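Local coordinates for NAD-dependent epimerase/dehydratase domain-containing protein (Ruegeria pomeroyi DSS-3, PDB 3IUS) that is of unknown function but probably binds NAD(P) through a Rossmann-type domain, as in the NAD-dependent epimerase/dehydratase family, at residues T65-S70 against A93-V98; R172-G177 against P231-F236; G112-E117 against R254-R259; V185-Q190 against V266-P271. One frame throughout, in Å; residues are numbered along the deposited sequence.

Contact 1: T65-S70 against A93-V98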
loop_
_atom_site.group_PDB
_atom_site.type_symbol
_atom_site.label_atom_id
_atom_site.label_comp_id
_atom_site.label_asym_id
_atom_site.label_seq_id
_atom_site.Cartn_x
_atom_site.Cartn_y
_atom_site.Cartn_z
ATOM N N THR A 65 8.523 10.083 -17.277
ATOM C CA THR A 65 7.393 11.009 -17.145
ATOM C C THR A 65 6.646 10.806 -15.829
ATOM O O THR A 65 6.011 11.720 -15.305
ATOM C CB THR A 65 6.387 10.870 -18.325
ATOM O OG1 THR A 65 5.873 9.530 -18.373
ATOM C CG2 THR A 65 7.056 11.195 -19.648
ATOM N N HIS A 66 6.727 9.597 -15.293
ATOM C CA HIS A 66 5.997 9.261 -14.090
ATOM C C HIS A 66 6.936 8.573 -13.108
ATOM O O HIS A 66 7.752 7.741 -13.505
ATOM C CB HIS A 66 4.825 8.336 -14.425
ATOM C CG HIS A 66 3.758 8.981 -15.255
ATOM N ND1 HIS A 66 3.956 9.352 -16.569
ATOM C CD2 HIS A 66 2.477 9.307 -14.963
ATOM C CE1 HIS A 66 2.848 9.889 -17.045
ATOM N NE2 HIS A 66 1.936 9.879 -16.090
ATOM N N LEU A 67 6.818 8.939 -11.834
ATOM C CA LEU A 67 7.557 8.293 -10.749
ATOM C C LEU A 67 6.610 7.608 -9.773
ATOM O O LEU A 67 5.609 8.185 -9.358
ATOM C CB LEU A 67 8.378 9.332 -9.982
ATOM C CG LEU A 67 9.899 9.358 -10.075
ATOM C CD1 LEU A 67 10.381 9.059 -11.483
ATOM C CD2 LEU A 67 10.436 10.699 -9.565
ATOM N N LEU A 68 6.931 6.374 -9.403
ATOM C CA LEU A 68 6.202 5.688 -8.344
ATOM C C LEU A 68 7.196 5.217 -7.281
ATOM O O LEU A 68 8.275 4.721 -7.610
ATOM C CB LEU A 68 5.408 4.508 -8.906
ATOM C CG LEU A 68 4.644 3.671 -7.872
ATOM C CD1 LEU A 68 3.515 4.483 -7.231
ATOM C CD2 LEU A 68 4.101 2.385 -8.488
ATOM N N ILE A 69 6.838 5.382 -6.013
ATOM C CA ILE A 69 7.729 5.027 -4.909
ATOM C C ILE A 69 7.071 4.058 -3.940
ATOM O O ILE A 69 6.118 4.420 -3.256
ATOM C CB ILE A 69 8.137 6.274 -4.107
ATOM C CG1 ILE A 69 8.620 7.386 -5.043
ATOM C CG2 ILE A 69 9.173 5.918 -3.046
ATOM C CD1 ILE A 69 9.951 7.118 -5.678
ATOM N N SER A 70 7.587 2.832 -3.881
ATOM C CA SER A 70 7.093 1.817 -2.953
ATOM C C SER A 70 8.090 1.569 -1.822
ATOM O O SER A 70 7.858 0.731 -0.952
ATOM C CB SER A 70 6.841 0.489 -3.686
ATOM O OG SER A 70 5.823 0.598 -4.665
ATOM N N ALA A 93 9.892 19.603 -13.229
ATOM C CA ALA A 93 8.974 20.023 -14.281
ATOM C C ALA A 93 8.802 19.012 -15.420
ATOM O O ALA A 93 7.874 19.131 -16.220
ATOM C CB ALA A 93 9.393 21.384 -14.835
ATOM N N GLN A 94 9.672 18.011 -15.497
ATOM C CA GLN A 94 9.557 17.062 -16.597
ATOM C C GLN A 94 8.594 15.924 -16.273
ATOM O O GLN A 94 8.153 15.207 -17.169
ATOM C CB GLN A 94 10.927 16.539 -17.035
ATOM C CG GLN A 94 11.614 15.639 -16.039
ATOM C CD GLN A 94 13.094 15.504 -16.325
ATOM O OE1 GLN A 94 13.656 14.417 -16.228
ATOM N NE2 GLN A 94 13.735 16.616 -16.686
ATOM N N PHE A 95 8.240 15.780 -15.000
ATOM C CA PHE A 95 7.294 14.747 -14.608
ATOM C C PHE A 95 5.865 15.239 -14.748
ATOM O O PHE A 95 5.577 16.417 -14.543
ATOM C CB PHE A 95 7.537 14.300 -13.163
ATOM C CG PHE A 95 8.949 13.863 -12.893
ATOM C CD1 PHE A 95 9.463 12.726 -13.499
ATOM C CD2 PHE A 95 9.758 14.585 -12.034
ATOM C CE1 PHE A 95 10.766 12.319 -13.254
ATOM C CE2 PHE A 95 11.061 14.187 -11.783
ATOM C CZ PHE A 95 11.566 13.051 -12.394
ATOM N N ARG A 96 4.969 14.332 -15.107
ATOM C CA ARG A 96 3.547 14.646 -15.143
ATOM C C ARG A 96 2.889 14.207 -13.844
ATOM O O ARG A 96 1.836 14.711 -13.461
ATOM C CB ARG A 96 2.869 13.958 -16.329
ATOM C CG ARG A 96 1.349 13.996 -16.270
ATOM C CD ARG A 96 0.718 13.373 -17.502
ATOM N NE ARG A 96 -0.734 13.287 -17.388
ATOM C CZ ARG A 96 -1.554 14.325 -17.507
ATOM N NH1 ARG A 96 -1.063 15.535 -17.734
ATOM N NH2 ARG A 96 -2.864 14.156 -17.392
ATOM N N TRP A 97 3.525 13.268 -13.157
ATOM C CA TRP A 97 2.896 12.662 -12.003
ATOM C C TRP A 97 3.933 11.921 -11.177
ATOM O O TRP A 97 4.790 11.232 -11.722
ATOM C CB TRP A 97 1.822 11.701 -12.497
ATOM C CG TRP A 97 1.047 10.965 -11.446
ATOM C CD1 TRP A 97 -0.152 11.330 -10.902
ATOM C CD2 TRP A 97 1.391 9.708 -10.851
ATOM N NE1 TRP A 97 -0.568 10.381 -9.994
ATOM C CE2 TRP A 97 0.365 9.379 -9.942
ATOM C CE3 TRP A 97 2.470 8.834 -10.992
ATOM C CZ2 TRP A 97 0.384 8.206 -9.182
ATOM C CZ3 TRP A 97 2.491 7.672 -10.231
ATOM C CH2 TRP A 97 1.452 7.371 -9.342
ATOM N N VAL A 98 3.865 12.108 -9.864
ATOM C CA VAL A 98 4.682 11.349 -8.930
ATOM C C VAL A 98 3.786 10.784 -7.840
ATOM O O VAL A 98 2.983 11.504 -7.253
ATOM C CB VAL A 98 5.772 12.228 -8.288
ATOM C CG1 VAL A 98 6.474 11.467 -7.170
ATOM C CG2 VAL A 98 6.764 12.723 -9.348
#

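Contact 2: R172-G177 against P231-F236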
loop_
_atom_site.group_PDB
_atom_site.type_symbol
_atom_site.label_atom_id
_atom_site.label_comp_id
_atom_site.label_asym_id
_atom_site.label_seq_id
_atom_site.Cartn_x
_atom_site.Cartn_y
_atom_site.Cartn_z
ATOM N N ARG A 172 -6.700 -16.464 16.703
ATOM C CA ARG A 172 -7.381 -15.189 16.532
ATOM C C ARG A 172 -7.147 -14.322 17.762
ATOM O O ARG A 172 -7.589 -14.657 18.860
ATOM C CB ARG A 172 -8.878 -15.404 16.276
ATOM C CG ARG A 172 -9.185 -16.042 14.922
ATOM C CD ARG A 172 -10.674 -16.291 14.724
ATOM N NE ARG A 172 -11.197 -17.217 15.725
ATOM C CZ ARG A 172 -12.189 -16.929 16.560
ATOM N NH1 ARG A 172 -12.784 -15.743 16.496
ATOM N NH2 ARG A 172 -12.596 -17.832 17.442
ATOM N N ILE A 173 -6.432 -13.214 17.579
ATOM C CA ILE A 173 -6.153 -12.296 18.676
ATOM C C ILE A 173 -7.318 -11.334 18.862
ATOM O O ILE A 173 -7.683 -10.601 17.937
ATOM C CB ILE A 173 -4.876 -11.469 18.416
ATOM C CG1 ILE A 173 -3.700 -12.380 18.056
ATOM C CG2 ILE A 173 -4.556 -10.590 19.614
ATOM C CD1 ILE A 173 -3.343 -13.381 19.130
ATOM N N ILE A 174 -7.884 -11.318 20.064
ATOM C CA ILE A 174 -9.051 -10.486 20.351
ATOM C C ILE A 174 -8.719 -9.232 21.164
ATOM O O ILE A 174 -8.483 -9.305 22.360
ATOM C CB ILE A 174 -10.138 -11.295 21.090
ATOM C CG1 ILE A 174 -10.392 -12.622 20.378
ATOM C CG2 ILE A 174 -11.429 -10.493 21.195
ATOM C CD1 ILE A 174 -10.901 -12.452 18.967
ATOM N N LYS A 175 -8.696 -8.070 20.509
ATOM C CA LYS A 175 -8.563 -6.804 21.216
ATOM C C LYS A 175 -9.906 -6.095 21.112
ATOM O O LYS A 175 -10.380 -5.831 20.004
ATOM C CB LYS A 175 -7.487 -5.932 20.562
ATOM C CG LYS A 175 -7.380 -4.527 21.141
ATOM C CD LYS A 175 -6.463 -4.494 22.346
ATOM C CE LYS A 175 -6.411 -3.113 22.976
ATOM N NZ LYS A 175 -5.926 -2.067 22.044
ATOM N N PRO A 176 -10.524 -5.781 22.261
ATOM C CA PRO A 176 -11.875 -5.218 22.259
ATOM C C PRO A 176 -11.936 -3.947 21.423
ATOM O O PRO A 176 -11.095 -3.065 21.601
ATOM C CB PRO A 176 -12.117 -4.881 23.735
ATOM C CG PRO A 176 -11.184 -5.754 24.484
ATOM C CD PRO A 176 -9.966 -5.863 23.621
ATOM N N GLY A 177 -12.904 -3.888 20.516
ATOM C CA GLY A 177 -13.123 -2.711 19.688
ATOM C C GLY A 177 -12.189 -2.588 18.502
ATOM O O GLY A 177 -12.408 -1.745 17.636
ATOM N N PRO A 231 -10.695 -21.174 14.024
ATOM C CA PRO A 231 -9.479 -21.160 14.844
ATOM C C PRO A 231 -9.764 -20.607 16.238
ATOM O O PRO A 231 -10.638 -19.748 16.388
ATOM C CB PRO A 231 -8.552 -20.211 14.077
ATOM C CG PRO A 231 -9.043 -20.269 12.671
ATOM C CD PRO A 231 -10.524 -20.435 12.760
ATOM N N PRO A 232 -9.038 -21.099 17.254
ATOM C CA PRO A 232 -9.250 -20.651 18.637
ATOM C C PRO A 232 -8.890 -19.181 18.824
ATOM O O PRO A 232 -7.994 -18.672 18.147
ATOM C CB PRO A 232 -8.287 -21.524 19.442
ATOM C CG PRO A 232 -7.241 -21.942 18.473
ATOM C CD PRO A 232 -7.901 -22.027 17.130
ATOM N N ALA A 233 -9.582 -18.514 19.740
ATOM C CA ALA A 233 -9.305 -17.116 20.035
ATOM C C ALA A 233 -8.507 -16.973 21.332
ATOM O O ALA A 233 -8.618 -17.792 22.246
ATOM C CB ALA A 233 -10.600 -16.320 20.113
ATOM N N VAL A 234 -7.681 -15.937 21.387
ATOM C CA VAL A 234 -6.921 -15.615 22.587
ATOM C C VAL A 234 -7.019 -14.122 22.852
ATOM O O VAL A 234 -6.906 -13.316 21.920
ATOM C CB VAL A 234 -5.442 -16.018 22.442
ATOM C CG1 VAL A 234 -4.907 -15.602 21.080
ATOM C CG2 VAL A 234 -4.610 -15.410 23.561
ATOM N N ASP A 235 -7.238 -13.754 24.113
ATOM C CA ASP A 235 -7.356 -12.346 24.474
ATOM C C ASP A 235 -6.038 -11.625 24.244
ATOM O O ASP A 235 -4.970 -12.124 24.586
ATOM C CB ASP A 235 -7.795 -12.183 25.932
ATOM C CG ASP A 235 -9.290 -12.378 26.122
ATOM O OD1 ASP A 235 -9.722 -12.515 27.286
ATOM O OD2 ASP A 235 -10.035 -12.381 25.115
ATOM N N PHE A 236 -6.126 -10.439 23.653
ATOM C CA PHE A 236 -4.954 -9.635 23.355
ATOM C C PHE A 236 -3.977 -9.539 24.531
ATOM O O PHE A 236 -2.775 -9.731 24.364
ATOM C CB PHE A 236 -5.397 -8.242 22.901
ATOM C CG PHE A 236 -4.313 -7.215 22.948
ATOM C CD1 PHE A 236 -4.273 -6.284 23.971
ATOM C CD2 PHE A 236 -3.331 -7.179 21.973
ATOM C CE1 PHE A 236 -3.279 -5.329 24.020
ATOM C CE2 PHE A 236 -2.332 -6.225 22.016
ATOM C CZ PHE A 236 -2.305 -5.298 23.043
#

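Contact 3: G112-E117 against R254-R259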
loop_
_atom_site.group_PDB
_atom_site.type_symbol
_atom_site.label_atom_id
_atom_site.label_comp_id
_atom_site.label_asym_id
_atom_site.label_seq_id
_atom_site.Cartn_x
_atom_site.Cartn_y
_atom_site.Cartn_z
ATOM N N GLY A 112 -10.960 4.200 17.429
ATOM C CA GLY A 112 -11.994 3.695 16.545
ATOM C C GLY A 112 -12.780 4.753 15.796
ATOM O O GLY A 112 -13.601 4.422 14.942
ATOM N N ALA A 113 -12.534 6.019 16.115
ATOM C CA ALA A 113 -13.192 7.121 15.424
ATOM C C ALA A 113 -12.740 7.186 13.971
ATOM O O ALA A 113 -11.723 6.591 13.599
ATOM C CB ALA A 113 -12.900 8.446 16.123
ATOM N N TRP A 114 -13.492 7.929 13.160
ATOM C CA TRP A 114 -13.219 8.048 11.735
ATOM C C TRP A 114 -12.249 9.182 11.453
ATOM O O TRP A 114 -12.338 10.254 12.055
ATOM C CB TRP A 114 -14.521 8.266 10.953
ATOM C CG TRP A 114 -15.378 7.039 10.856
ATOM C CD1 TRP A 114 -16.356 6.650 11.723
ATOM C CD2 TRP A 114 -15.333 6.046 9.827
ATOM N NE1 TRP A 114 -16.917 5.466 11.301
ATOM C CE2 TRP A 114 -16.305 5.074 10.140
ATOM C CE3 TRP A 114 -14.556 5.878 8.675
ATOM C CZ2 TRP A 114 -16.530 3.967 9.335
ATOM C CZ3 TRP A 114 -14.781 4.779 7.879
ATOM C CH2 TRP A 114 -15.755 3.832 8.215
ATOM N N VAL A 115 -11.321 8.927 10.539
ATOM C CA VAL A 115 -10.329 9.904 10.131
ATOM C C VAL A 115 -10.389 10.066 8.621
ATOM O O VAL A 115 -10.828 9.169 7.906
ATOM C CB VAL A 115 -8.903 9.463 10.553
ATOM C CG1 VAL A 115 -8.847 9.234 12.062
ATOM C CG2 VAL A 115 -8.478 8.187 9.815
ATOM N N ASP A 116 -9.993 11.233 8.130
ATOM C CA ASP A 116 -9.890 11.427 6.696
ATOM C C ASP A 116 -8.556 12.082 6.370
ATOM O O ASP A 116 -7.691 12.208 7.236
ATOM C CB ASP A 116 -11.085 12.212 6.126
ATOM C CG ASP A 116 -11.220 13.616 6.710
ATOM O OD1 ASP A 116 -10.194 14.241 7.039
ATOM O OD2 ASP A 116 -12.371 14.098 6.822
ATOM N N GLU A 117 -8.393 12.494 5.123
ATOM C CA GLU A 117 -7.126 13.042 4.676
ATOM C C GLU A 117 -6.795 14.387 5.333
ATOM O O GLU A 117 -5.672 14.866 5.208
ATOM C CB GLU A 117 -7.095 13.160 3.148
ATOM C CG GLU A 117 -7.139 11.823 2.402
ATOM C CD GLU A 117 -8.547 11.304 2.162
ATOM O OE1 GLU A 117 -9.492 11.760 2.844
ATOM O OE2 GLU A 117 -8.709 10.430 1.282
ATOM N N ARG A 254 -10.843 4.328 12.015
ATOM C CA ARG A 254 -11.579 3.928 10.828
ATOM C C ARG A 254 -11.280 5.000 9.802
ATOM O O ARG A 254 -11.306 6.180 10.131
ATOM C CB ARG A 254 -13.082 3.849 11.119
ATOM C CG ARG A 254 -13.480 2.625 11.949
ATOM C CD ARG A 254 -14.964 2.667 12.279
ATOM N NE ARG A 254 -15.439 1.407 12.854
ATOM C CZ ARG A 254 -15.287 1.080 14.126
ATOM N NH1 ARG A 254 -14.662 1.908 14.951
ATOM N NH2 ARG A 254 -15.756 -0.078 14.575
ATOM N N VAL A 255 -10.941 4.584 8.584
ATOM C CA VAL A 255 -10.432 5.519 7.586
ATOM C C VAL A 255 -11.430 5.729 6.458
ATOM O O VAL A 255 -11.889 4.766 5.843
ATOM C CB VAL A 255 -9.094 5.020 6.988
ATOM C CG1 VAL A 255 -8.519 6.060 6.031
ATOM C CG2 VAL A 255 -8.098 4.682 8.110
ATOM N N ARG A 256 -11.736 6.997 6.175
ATOM C CA ARG A 256 -12.636 7.375 5.087
ATOM C C ARG A 256 -11.924 7.252 3.740
ATOM O O ARG A 256 -10.742 7.575 3.624
ATOM C CB ARG A 256 -13.126 8.825 5.252
ATOM C CG ARG A 256 -13.965 9.120 6.491
ATOM C CD ARG A 256 -15.339 8.447 6.450
ATOM N NE ARG A 256 -16.158 8.845 7.598
ATOM C CZ ARG A 256 -17.231 8.184 8.029
ATOM N NH1 ARG A 256 -17.631 7.088 7.408
ATOM N NH2 ARG A 256 -17.911 8.629 9.081
ATOM N N ASN A 257 -12.651 6.795 2.731
ATOM C CA ASN A 257 -12.111 6.625 1.384
ATOM C C ASN A 257 -12.926 7.401 0.351
ATOM O O ASN A 257 -13.018 6.995 -0.806
ATOM C CB ASN A 257 -12.077 5.136 1.006
ATOM C CG ASN A 257 -13.461 4.509 0.985
ATOM O OD1 ASN A 257 -14.470 5.208 1.082
ATOM N ND2 ASN A 257 -13.513 3.175 0.882
ATOM N N ASP A 258 -13.507 8.520 0.774
ATOM C CA ASP A 258 -14.389 9.315 -0.086
ATOM C C ASP A 258 -13.653 9.984 -1.242
ATOM O O ASP A 258 -14.162 10.045 -2.366
ATOM C CB ASP A 258 -15.122 10.384 0.744
ATOM C CG ASP A 258 -15.855 9.798 1.941
ATOM O OD1 ASP A 258 -16.569 8.794 1.769
ATOM O OD2 ASP A 258 -15.725 10.348 3.050
ATOM N N ARG A 259 -12.453 10.475 -0.961
ATOM C CA ARG A 259 -11.677 11.229 -1.936
ATOM C C ARG A 259 -11.404 10.442 -3.223
ATOM O O ARG A 259 -11.546 10.968 -4.325
ATOM C CB ARG A 259 -10.369 11.698 -1.300
ATOM C CG ARG A 259 -9.887 13.038 -1.816
ATOM C CD ARG A 259 -9.137 13.809 -0.744
ATOM N NE ARG A 259 -9.876 13.844 0.514
ATOM C CZ ARG A 259 -9.784 14.819 1.412
ATOM N NH1 ARG A 259 -10.496 14.757 2.530
ATOM N NH2 ARG A 259 -8.994 15.862 1.190
HETATM O O HOH W 1 -11.958 10.699 2.108
#

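Contact 4: V185-Q190 against V266-P271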
loop_
_atom_site.group_PDB
_atom_site.type_symbol
_atom_site.label_atom_id
_atom_site.label_comp_id
_atom_site.label_asym_id
_atom_site.label_seq_id
_atom_site.Cartn_x
_atom_site.Cartn_y
_atom_site.Cartn_z
ATOM N N VAL A 185 -5.284 -5.402 -3.683
ATOM C CA VAL A 185 -4.231 -4.872 -4.548
ATOM C C VAL A 185 -4.754 -4.391 -5.909
ATOM O O VAL A 185 -4.238 -3.412 -6.474
ATOM C CB VAL A 185 -3.066 -5.885 -4.713
ATOM C CG1 VAL A 185 -3.530 -7.144 -5.444
ATOM C CG2 VAL A 185 -1.877 -5.233 -5.408
ATOM N N GLU A 186 -5.784 -5.053 -6.429
ATOM C CA GLU A 186 -6.397 -4.615 -7.686
ATOM C C GLU A 186 -7.001 -3.216 -7.569
ATOM O O GLU A 186 -6.954 -2.427 -8.514
ATOM C CB GLU A 186 -7.447 -5.614 -8.177
ATOM C CG GLU A 186 -6.857 -6.827 -8.889
ATOM C CD GLU A 186 -6.188 -6.477 -10.215
ATOM O OE1 GLU A 186 -5.403 -7.307 -10.725
ATOM O OE2 GLU A 186 -6.445 -5.377 -10.749
ATOM N N ASP A 187 -7.574 -2.915 -6.406
ATOM C CA ASP A 187 -8.158 -1.605 -6.170
ATOM C C ASP A 187 -7.093 -0.526 -5.997
ATOM O O ASP A 187 -7.296 0.628 -6.385
ATOM C CB ASP A 187 -9.125 -1.649 -4.986
ATOM C CG ASP A 187 -10.479 -2.225 -5.372
ATOM O OD1 ASP A 187 -10.890 -2.021 -6.538
ATOM O OD2 ASP A 187 -11.125 -2.884 -4.527
ATOM N N ILE A 188 -5.951 -0.893 -5.430
ATOM C CA ILE A 188 -4.832 0.039 -5.411
ATOM C C ILE A 188 -4.442 0.395 -6.847
ATOM O O ILE A 188 -4.217 1.570 -7.182
ATOM C CB ILE A 188 -3.605 -0.534 -4.684
ATOM C CG1 ILE A 188 -3.966 -0.931 -3.248
ATOM C CG2 ILE A 188 -2.473 0.492 -4.703
ATOM C CD1 ILE A 188 -2.867 -1.720 -2.520
ATOM N N ALA A 189 -4.376 -0.621 -7.703
ATOM C CA ALA A 189 -4.017 -0.412 -9.104
ATOM C C ALA A 189 -4.989 0.558 -9.783
ATOM O O ALA A 189 -4.578 1.428 -10.555
ATOM C CB ALA A 189 -3.966 -1.742 -9.848
ATOM N N GLN A 190 -6.276 0.408 -9.471
ATOM C CA GLN A 190 -7.310 1.297 -9.985
ATOM C C GLN A 190 -7.050 2.742 -9.589
ATOM O O GLN A 190 -7.112 3.654 -10.417
ATOM C CB GLN A 190 -8.684 0.886 -9.452
ATOM C CG GLN A 190 -9.382 -0.190 -10.251
ATOM C CD GLN A 190 -10.892 -0.112 -10.101
ATOM O OE1 GLN A 190 -11.602 0.227 -11.046
ATOM N NE2 GLN A 190 -11.385 -0.405 -8.906
ATOM N N VAL A 266 -13.035 6.471 -8.802
ATOM C CA VAL A 266 -12.804 5.055 -8.541
ATOM C C VAL A 266 -14.034 4.374 -7.957
ATOM O O VAL A 266 -14.700 4.913 -7.076
ATOM C CB VAL A 266 -11.609 4.846 -7.585
ATOM C CG1 VAL A 266 -11.622 3.427 -7.007
ATOM C CG2 VAL A 266 -10.303 5.135 -8.306
ATOM N N ARG A 267 -14.331 3.183 -8.464
ATOM C CA ARG A 267 -15.368 2.354 -7.889
ATOM C C ARG A 267 -14.743 1.021 -7.493
ATOM O O ARG A 267 -14.296 0.253 -8.344
ATOM C CB ARG A 267 -16.526 2.158 -8.873
ATOM C CG ARG A 267 -17.696 1.410 -8.275
ATOM C CD ARG A 267 -19.004 1.628 -9.037
ATOM N NE ARG A 267 -20.132 1.160 -8.236
ATOM C CZ ARG A 267 -20.398 -0.123 -8.015
ATOM N NH1 ARG A 267 -21.433 -0.470 -7.263
ATOM N NH2 ARG A 267 -19.634 -1.062 -8.554
ATOM N N LEU A 268 -14.697 0.765 -6.191
ATOM C CA LEU A 268 -14.029 -0.415 -5.659
ATOM C C LEU A 268 -14.551 -1.726 -6.245
ATOM O O LEU A 268 -15.761 -1.963 -6.292
ATOM C CB LEU A 268 -14.151 -0.451 -4.137
ATOM C CG LEU A 268 -13.573 0.712 -3.331
ATOM C CD1 LEU A 268 -13.773 0.438 -1.833
ATOM C CD2 LEU A 268 -12.099 0.926 -3.671
ATOM N N LYS A 269 -13.624 -2.567 -6.691
ATOM C CA LYS A 269 -13.948 -3.910 -7.163
ATOM C C LYS A 269 -14.285 -4.784 -5.971
ATOM O O LYS A 269 -15.121 -5.687 -6.057
ATOM C CB LYS A 269 -12.757 -4.533 -7.896
ATOM C CG LYS A 269 -12.399 -3.897 -9.226
ATOM C CD LYS A 269 -11.089 -4.480 -9.755
ATOM C CE LYS A 269 -10.922 -4.246 -11.252
ATOM N NZ LYS A 269 -10.713 -2.811 -11.599
ATOM N N TYR A 270 -13.610 -4.525 -4.859
ATOM C CA TYR A 270 -13.808 -5.316 -3.650
ATOM C C TYR A 270 -14.038 -4.394 -2.454
ATOM O O TYR A 270 -13.116 -4.098 -1.703
ATOM C CB TYR A 270 -12.614 -6.242 -3.400
ATOM C CG TYR A 270 -12.236 -7.092 -4.595
ATOM C CD1 TYR A 270 -12.997 -8.199 -4.952
ATOM C CD2 TYR A 270 -11.112 -6.799 -5.353
ATOM C CE1 TYR A 270 -12.655 -8.983 -6.047
ATOM C CE2 TYR A 270 -10.762 -7.577 -6.449
ATOM C CZ TYR A 270 -11.535 -8.669 -6.787
ATOM O OH TYR A 270 -11.184 -9.441 -7.874
ATOM N N PRO A 271 -15.286 -3.936 -2.278
ATOM C CA PRO A 271 -15.659 -2.973 -1.232
ATOM C C PRO A 271 -15.440 -3.486 0.185
ATOM O O PRO A 271 -15.324 -2.689 1.113
ATOM C CB PRO A 271 -17.160 -2.755 -1.484
ATOM C CG PRO A 271 -17.578 -3.946 -2.291
ATOM C CD PRO A 271 -16.416 -4.213 -3.175
HETATM O O HOH W 2 -10.266 -3.183 -1.944
HETATM O O HOH W 3 -13.345 2.441 -11.063
#

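Contact 1: T65-S70 against A93-V98
Two parallel strands start side by side here, the directions of 65-68 and 94-98 differing by 21°, with His66 bridged to Trp97 and Leu67 to Val98. Two in-plane backbone bonds hold them: Arg96 N gives to Thr65 O at 2.8 Å, and Leu67 N to Trp97 O at 3.1 Å. Side chains then separate onto the two faces of the sheet. On the face of His66 and Trp97, the indole leaves its backbone with CG anti to N (chi1 -180°), and the two side chains cross at about a right angle, so that His66 CD2 meets the Trp97 CB methylene at 3.5 Å. Thr65 OG1 lies in the imidazole plane and shares a 2.6 Å hydrogen bond with His66 ND1, which helps to set the rotation of the ring; the same OG1 is also bonded to Thr7 N. Farther out, the six-membered edge of Trp97 brings CH2 to 4.1 Å from Leu68 CD1; at its other end, Trp97 NE1 is bonded to Ser195 OG. On the opposite face, Leu67 CD2 sits 4.1 Å from the centroid of the Phe95 ring, a CH-pi contact over a face of the ring, while Leu67 CB rests on Val98 CG2 at 3.8 Å. With helix 79-90 connecting the strands, this is a beta-alpha-beta crossover, the repeating element of the Rossmann fold, in the central parallel sheet.

Contact 2: R172-G177 against P231-F236
Arg172 supplies three of the six hydrogen bonds across this small two-stranded parallel sheet from its nitrogens, and its carbonyl accepts a fourth. The backbone pattern is regular: Arg172 N gives to Pro232 O, nearly straight at 175°, Val234 N to Arg172 O, and Ile174 N to Val234 O, all in the carbonyl planes. Phe236 N then closes the series on Ile174 O at 2.9 Å, approaching from above the carbonyl plane. The side chain of Arg172 bends at chi3 (-62°), which brings its guanidinium side-on to Pro231 O. NE binds that oxygen at 2.7 Å and NH2 binds it at 2.9 Å, both with the oxygen in the guanidinium plane, while Ala233 CB lies over one face of the group, 3.7 Å from Arg172 NH2. One apolar pair is tight: in one of the two conformers of Val234, CG1 is 3.3 Å from Ile173 CD1, closer than usual van der Waals contact. Lys175 lays its bent chain over the Phe236 ring, with CD 3.7 Å from the centroid in a CH-pi contact; NZ is bonded to Tyr249 O and is too far from the ring for more than a weak cation-pi attraction. All six bonds thus end on main-chain carbonyls, four given by main-chain amides and two by the probably cationic guanidinium, whose double grip on Pro231 O extends the pairing beyond the strand itself.

Contact 3: G112-E117 against R254-R259
This is a surface contact in which two short strands far apart in sequence, 114-115 and 254-255, pair in parallel as a separate small sheet. Val115 N gives to Arg254 O and Arg256 N to Val115 O, both nearly along the C=O axis. Trp114 is held between two arginines. On one face, Arg254 CB stands 3.4 Å from the centroid of the six-membered ring; on the other, the Arg256 guanidinium lies flat on the indole, planes 7° apart and centres at 3.7 Å, a cation-pi stack. The extended Arg254 chain continues past the ring until NH1 reaches a lone pair of Gly112 O at 2.7 Å. In one of its two conformers, Arg259 meets Glu117 tip to tip in a salt bridge, NE to OE1 at 3.1 Å, and a water links Glu117 OE1 to Arg259 N. Glu117 OE2 accepts from Asn206 N of strand 204-207, so that Glu117 stands between this strand and helix 258-262, which it meets through Arg259, while Val255 packs on Asn206.

Contact 4: V185-Q190 against V266-P271
A helix of the Rossmann-type fold, 185-197, here receives on its first turns the loop between helices 258-262 and 273-282. Asp187 carries the contact. Its CB touches Leu268 CD2 at 4.1 Å, and CG, anti to the carbonyl carbon (chi1 -80°), turns the carboxylate onto the loop backbone. There each oxygen uses its syn lone pair for a successive amide: OD1 accepts from Lys269 N at 2.8 Å, and OD2 from Tyr270 N at 3.0 Å. OD1 also takes Gln190 NE2 on its anti lone pair, at 2.9 Å, while a water sits at OD2. Such a bidentate grip would probably favour the ionised carboxylate and fixes its rotation. One turn on, Gln190 NE2, already bonded to Asp187 OD1, also gives a bond to Arg267 O. The Tyr270 ring presents its edge to Glu186 CB, its hydroxyl being bonded to Glu285 O. A water lies between Gln190 OE1, at 2.8 Å, and Arg267 N, at 2.9 Å.

Contact 1 lies in the central parallel sheet of the Rossmann-type domain, contact 2 in a small separate sheet about 42 Å away, centre to centre, on the opposite side of the chain's centre. Contact 3 forms another small sheet; contact 4, about 17 Å from it centre to centre, touches it where Asn257 ND2 packs on Leu268 CD1. Helix 185-197 links contacts 1 and 4: its beginning carries contact 4, and its Met196 touches His66 and Trp97. Contact 1 closes before the others open; contact 2 is nested within contact 3, and contact 4 alternates with both. Later parts of the chain return to earlier ones: 254-259 to 112-117, outside the central sheet, and 266-271 to the probable nucleotide-binding domain.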